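Local atomic coordinates of mRNA export factor (Human herpesvirus 1, PDB entry 4YXP), a protein that regulates viral gene expression, inhibits host splicing and mediates nuclear export of viral intronless mRNAs, acting as a homodimer. Residues I143-A154 with V192-V203. Residues are numbered along the deposited sequence; the frame is centred on the assembly and turned at random.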
loop_
_atom_site.group_PDB
_atom_site.type_symbol
_atom_site.label_atom_id
_atom_site.label_comp_id
_atom_site.label_asym_id
_atom_site.label_seq_id
_atom_site.Cartn_x
_atom_site.Cartn_y
_atom_site.Cartn_z
ATOM N N ILE B 143 -3.061 -12.301 -13.978
ATOM C CA ILE B 143 -4.355 -12.454 -13.324
ATOM C C ILE B 143 -4.157 -12.769 -11.840
ATOM O O ILE B 143 -4.890 -12.261 -10.983
ATOM C CB ILE B 143 -5.200 -13.536 -14.026
ATOM C CG1 ILE B 143 -5.531 -13.079 -15.455
ATOM C CG2 ILE B 143 -6.479 -13.822 -13.242
ATOM C CD1 ILE B 143 -6.264 -14.099 -16.291
ATOM N N GLY B 144 -3.154 -13.590 -11.539
ATOM C CA GLY B 144 -2.919 -14.040 -10.177
ATOM C C GLY B 144 -2.537 -12.962 -9.168
ATOM O O GLY B 144 -2.651 -13.177 -7.958
ATOM N N THR B 145 -2.078 -11.810 -9.644
ATOM C CA THR B 145 -1.643 -10.740 -8.738
ATOM C C THR B 145 -2.620 -9.567 -8.718
ATOM O O THR B 145 -2.260 -8.458 -8.319
ATOM C CB THR B 145 -0.241 -10.215 -9.111
ATOM O OG1 THR B 145 -0.218 -9.811 -10.486
ATOM C CG2 THR B 145 0.820 -11.289 -8.878
ATOM N N THR B 146 -3.861 -9.812 -9.128
ATOM C CA THR B 146 -4.882 -8.765 -9.119
ATOM C C THR B 146 -5.025 -8.143 -7.723
ATOM O O THR B 146 -5.149 -6.926 -7.588
ATOM C CB THR B 146 -6.250 -9.312 -9.583
ATOM O OG1 THR B 146 -6.155 -9.747 -10.946
ATOM C CG2 THR B 146 -7.338 -8.244 -9.483
ATOM N N ALA B 147 -5.000 -8.980 -6.693
ATOM C CA ALA B 147 -5.176 -8.509 -5.318
ATOM C C ALA B 147 -4.100 -7.504 -4.915
ATOM O O ALA B 147 -4.333 -6.650 -4.060
ATOM C CB ALA B 147 -5.172 -9.684 -4.355
ATOM N N ALA B 148 -2.924 -7.608 -5.526
ATOM C CA ALA B 148 -1.802 -6.746 -5.173
ATOM C C ALA B 148 -2.023 -5.311 -5.651
ATOM O O ALA B 148 -1.785 -4.357 -4.905
ATOM C CB ALA B 148 -0.512 -7.301 -5.747
ATOM N N VAL B 149 -2.476 -5.152 -6.891
ATOM C CA VAL B 149 -2.728 -3.813 -7.417
ATOM C C VAL B 149 -3.982 -3.250 -6.741
ATOM O O VAL B 149 -4.053 -2.052 -6.457
ATOM C CB VAL B 149 -2.833 -3.807 -8.976
ATOM C CG1 VAL B 149 -3.747 -4.904 -9.492
ATOM C CG2 VAL B 149 -3.286 -2.438 -9.484
ATOM N N LEU B 150 -4.950 -4.115 -6.448
ATOM C CA LEU B 150 -6.130 -3.707 -5.685
ATOM C C LEU B 150 -5.748 -3.116 -4.327
ATOM O O LEU B 150 -6.170 -2.008 -3.985
ATOM C CB LEU B 150 -7.075 -4.895 -5.484
ATOM C CG LEU B 150 -8.296 -4.659 -4.593
ATOM C CD1 LEU B 150 -9.156 -3.523 -5.134
ATOM C CD2 LEU B 150 -9.115 -5.934 -4.466
ATOM N N ASP B 151 -4.955 -3.855 -3.554
ATOM C CA ASP B 151 -4.538 -3.402 -2.222
ATOM C C ASP B 151 -3.755 -2.093 -2.286
ATOM O O ASP B 151 -3.959 -1.189 -1.466
ATOM C CB ASP B 151 -3.681 -4.468 -1.527
ATOM C CG ASP B 151 -4.507 -5.597 -0.937
ATOM O OD1 ASP B 151 -5.755 -5.536 -1.014
ATOM O OD2 ASP B 151 -3.903 -6.542 -0.380
ATOM N N ASN B 152 -2.847 -1.999 -3.252
ATOM C CA ASN B 152 -2.012 -0.815 -3.394
ATOM C C ASN B 152 -2.847 0.430 -3.710
ATOM O O ASN B 152 -2.690 1.469 -3.064
ATOM C CB ASN B 152 -0.959 -1.034 -4.486
ATOM C CG ASN B 152 0.225 -0.092 -4.349
ATOM O OD1 ASN B 152 0.440 0.508 -3.292
ATOM N ND2 ASN B 152 1.004 0.035 -5.409
ATOM N N LEU B 153 -3.733 0.329 -4.697
ATOM C CA LEU B 153 -4.572 1.467 -5.073
ATOM C C LEU B 153 -5.508 1.864 -3.935
ATOM O O LEU B 153 -5.755 3.051 -3.706
ATOM C CB LEU B 153 -5.390 1.156 -6.330
ATOM C CG LEU B 153 -4.641 1.174 -7.669
ATOM C CD1 LEU B 153 -5.545 0.681 -8.795
ATOM C CD2 LEU B 153 -4.113 2.562 -7.991
ATOM N N ALA B 154 -6.034 0.873 -3.225
ATOM C CA ALA B 154 -6.925 1.139 -2.102
ATOM C C ALA B 154 -6.193 1.885 -0.984
ATOM O O ALA B 154 -6.735 2.815 -0.389
ATOM C CB ALA B 154 -7.512 -0.158 -1.575
ATOM N N VAL B 192 -13.196 0.343 -11.307
ATOM C CA VAL B 192 -11.872 -0.194 -11.034
ATOM C C VAL B 192 -11.889 -1.091 -9.796
ATOM O O VAL B 192 -11.356 -2.196 -9.809
ATOM C CB VAL B 192 -10.841 0.945 -10.877
ATOM C CG1 VAL B 192 -9.506 0.415 -10.355
ATOM C CG2 VAL B 192 -10.633 1.652 -12.210
ATOM N N PHE B 193 -12.507 -0.632 -8.719
ATOM C CA PHE B 193 -12.405 -1.377 -7.473
ATOM C C PHE B 193 -13.344 -2.584 -7.430
ATOM O O PHE B 193 -12.968 -3.631 -6.911
ATOM C CB PHE B 193 -12.635 -0.433 -6.292
ATOM C CG PHE B 193 -11.423 0.384 -5.964
ATOM C CD1 PHE B 193 -10.407 -0.155 -5.193
ATOM C CD2 PHE B 193 -11.266 1.661 -6.477
ATOM C CE1 PHE B 193 -9.268 0.582 -4.909
ATOM C CE2 PHE B 193 -10.130 2.399 -6.199
ATOM C CZ PHE B 193 -9.131 1.860 -5.413
ATOM N N VAL B 194 -14.534 -2.466 -8.007
ATOM C CA VAL B 194 -15.463 -3.590 -8.037
ATOM C C VAL B 194 -14.916 -4.709 -8.936
ATOM O O VAL B 194 -14.947 -5.886 -8.569
ATOM C CB VAL B 194 -16.864 -3.146 -8.499
ATOM C CG1 VAL B 194 -17.769 -4.357 -8.745
ATOM C CG2 VAL B 194 -17.494 -2.236 -7.459
ATOM N N ILE B 195 -14.417 -4.347 -10.111
ATOM C CA ILE B 195 -13.925 -5.352 -11.051
ATOM C C ILE B 195 -12.688 -6.048 -10.489
ATOM O O ILE B 195 -12.605 -7.276 -10.502
ATOM C CB ILE B 195 -13.638 -4.731 -12.431
ATOM C CG1 ILE B 195 -14.936 -4.235 -13.072
ATOM C CG2 ILE B 195 -12.947 -5.739 -13.353
ATOM C CD1 ILE B 195 -15.995 -5.318 -13.296
ATOM N N LEU B 196 -11.728 -5.278 -9.995
ATOM C CA LEU B 196 -10.527 -5.868 -9.415
ATOM C C LEU B 196 -10.875 -6.744 -8.209
ATOM O O LEU B 196 -10.278 -7.802 -8.017
ATOM C CB LEU B 196 -9.526 -4.784 -9.004
ATOM C CG LEU B 196 -8.851 -3.979 -10.118
ATOM C CD1 LEU B 196 -7.808 -3.049 -9.518
ATOM C CD2 LEU B 196 -8.216 -4.877 -11.174
ATOM N N ALA B 197 -11.836 -6.309 -7.398
ATOM C CA ALA B 197 -12.235 -7.082 -6.224
ATOM C C ALA B 197 -12.879 -8.403 -6.640
ATOM O O ALA B 197 -12.628 -9.442 -6.029
ATOM C CB ALA B 197 -13.188 -6.283 -5.351
ATOM N N ARG B 198 -13.715 -8.354 -7.672
ATOM C CA ARG B 198 -14.366 -9.557 -8.176
ATOM C C ARG B 198 -13.323 -10.528 -8.715
ATOM O O ARG B 198 -13.343 -11.710 -8.389
ATOM C CB ARG B 198 -15.383 -9.212 -9.268
ATOM C CG ARG B 198 -16.672 -8.606 -8.737
ATOM C CD ARG B 198 -17.530 -8.018 -9.854
ATOM N NE ARG B 198 -17.999 -9.017 -10.814
ATOM C CZ ARG B 198 -19.131 -9.709 -10.700
ATOM N NH1 ARG B 198 -19.927 -9.537 -9.652
ATOM N NH2 ARG B 198 -19.469 -10.585 -11.638
ATOM N N LEU B 199 -12.408 -10.020 -9.532
ATOM C CA LEU B 199 -11.372 -10.857 -10.121
ATOM C C LEU B 199 -10.477 -11.449 -9.028
ATOM O O LEU B 199 -10.187 -12.641 -9.037
ATOM C CB LEU B 199 -10.543 -10.054 -11.126
ATOM C CG LEU B 199 -9.508 -10.819 -11.953
ATOM C CD1 LEU B 199 -10.156 -11.954 -12.741
ATOM C CD2 LEU B 199 -8.783 -9.874 -12.897
ATOM N N ALA B 200 -10.055 -10.618 -8.079
ATOM C CA ALA B 200 -9.211 -11.088 -6.984
ATOM C C ALA B 200 -9.917 -12.173 -6.174
ATOM O O ALA B 200 -9.290 -13.137 -5.728
ATOM C CB ALA B 200 -8.812 -9.930 -6.080
ATOM N N ASN B 201 -11.222 -12.016 -5.991
ATOM C CA ASN B 201 -12.008 -12.979 -5.228
ATOM C C ASN B 201 -11.990 -14.355 -5.890
ATOM O O ASN B 201 -11.790 -15.364 -5.220
ATOM C CB ASN B 201 -13.451 -12.496 -5.067
ATOM C CG ASN B 201 -14.336 -13.526 -4.390
ATOM O OD1 ASN B 201 -15.085 -14.252 -5.049
ATOM N ND2 ASN B 201 -14.249 -13.600 -3.069
ATOM N N ARG B 202 -12.199 -14.394 -7.202
ATOM C CA ARG B 202 -12.209 -15.664 -7.925
ATOM C C ARG B 202 -10.829 -16.315 -7.880
ATOM O O ARG B 202 -10.714 -17.539 -7.804
ATOM C CB ARG B 202 -12.641 -15.469 -9.378
ATOM C CG ARG B 202 -13.966 -14.748 -9.561
ATOM C CD ARG B 202 -15.133 -15.497 -8.944
ATOM N NE ARG B 202 -16.403 -14.856 -9.278
ATOM C CZ ARG B 202 -16.868 -13.755 -8.690
ATOM N NH1 ARG B 202 -16.173 -13.162 -7.727
ATOM N NH2 ARG B 202 -18.033 -13.245 -9.069
ATOM N N VAL B 203 -9.783 -15.495 -7.937
ATOM C CA VAL B 203 -8.418 -16.006 -7.870
ATOM C C VAL B 203 -8.195 -16.732 -6.545
ATOM O O VAL B 203 -7.703 -17.862 -6.524
ATOM C CB VAL B 203 -7.385 -14.875 -8.057
ATOM C CG1 VAL B 203 -5.977 -15.350 -7.693
ATOM C CG2 VAL B 203 -7.409 -14.371 -9.495
#
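Leu150 is a knob in a hole between two helices of the folded C-terminal domain of ICP27: on helix 146-167 it sits among Phe193, Leu196, Ala197 and Ala200 of helix 188-204. The two run roughly antiparallel, with segment axes 8.9 Å apart at 141°, and both belong to the buried, all-helical core of the subunit, away from the zinc site. Traced outward from the helix, Leu150 CB leaves at a slant, and CG lies anti to the backbone N (chi1 175°), which swings the fork across to the partner helix. CD1 meets Phe193 CD1 at 3.6 Å and also touches Leu196 CB; CD2 rests on the backbone of Ala197, 3.8 Å from its CA, and brushes Ala200 CB.

One turn further on, the Phe193 ring points its edge at the peptide joining Leu153 to Ala154. Its CZ also reaches Leu153 CB and its CE1 Ala154 CB. Leu173 and Cys177 of helix 173-179 pack against the same side chain.

Towards the start of helix 146-167 the backbones draw together, with the CA atoms of Ala147 and Ala200 just 5.1 Å apart and their methyls in contact. Beside them Thr146 sends its two branches different ways. CG2, anti to the backbone N, presses close to Leu196 O at 3.3 Å. OG1 lies against Leu199 CD2 and turns back to Ile143, where Val203 CG2 also packs against the carbonyl. The carbonyl oxygen accepts hydrogen bonds from both the backbone N and the hydroxyl of Thr146, which approach from the same face of its plane; the one from Thr146 OG1 to Ile143 O is 2.8 Å long, its donor tilted 24° from the plane.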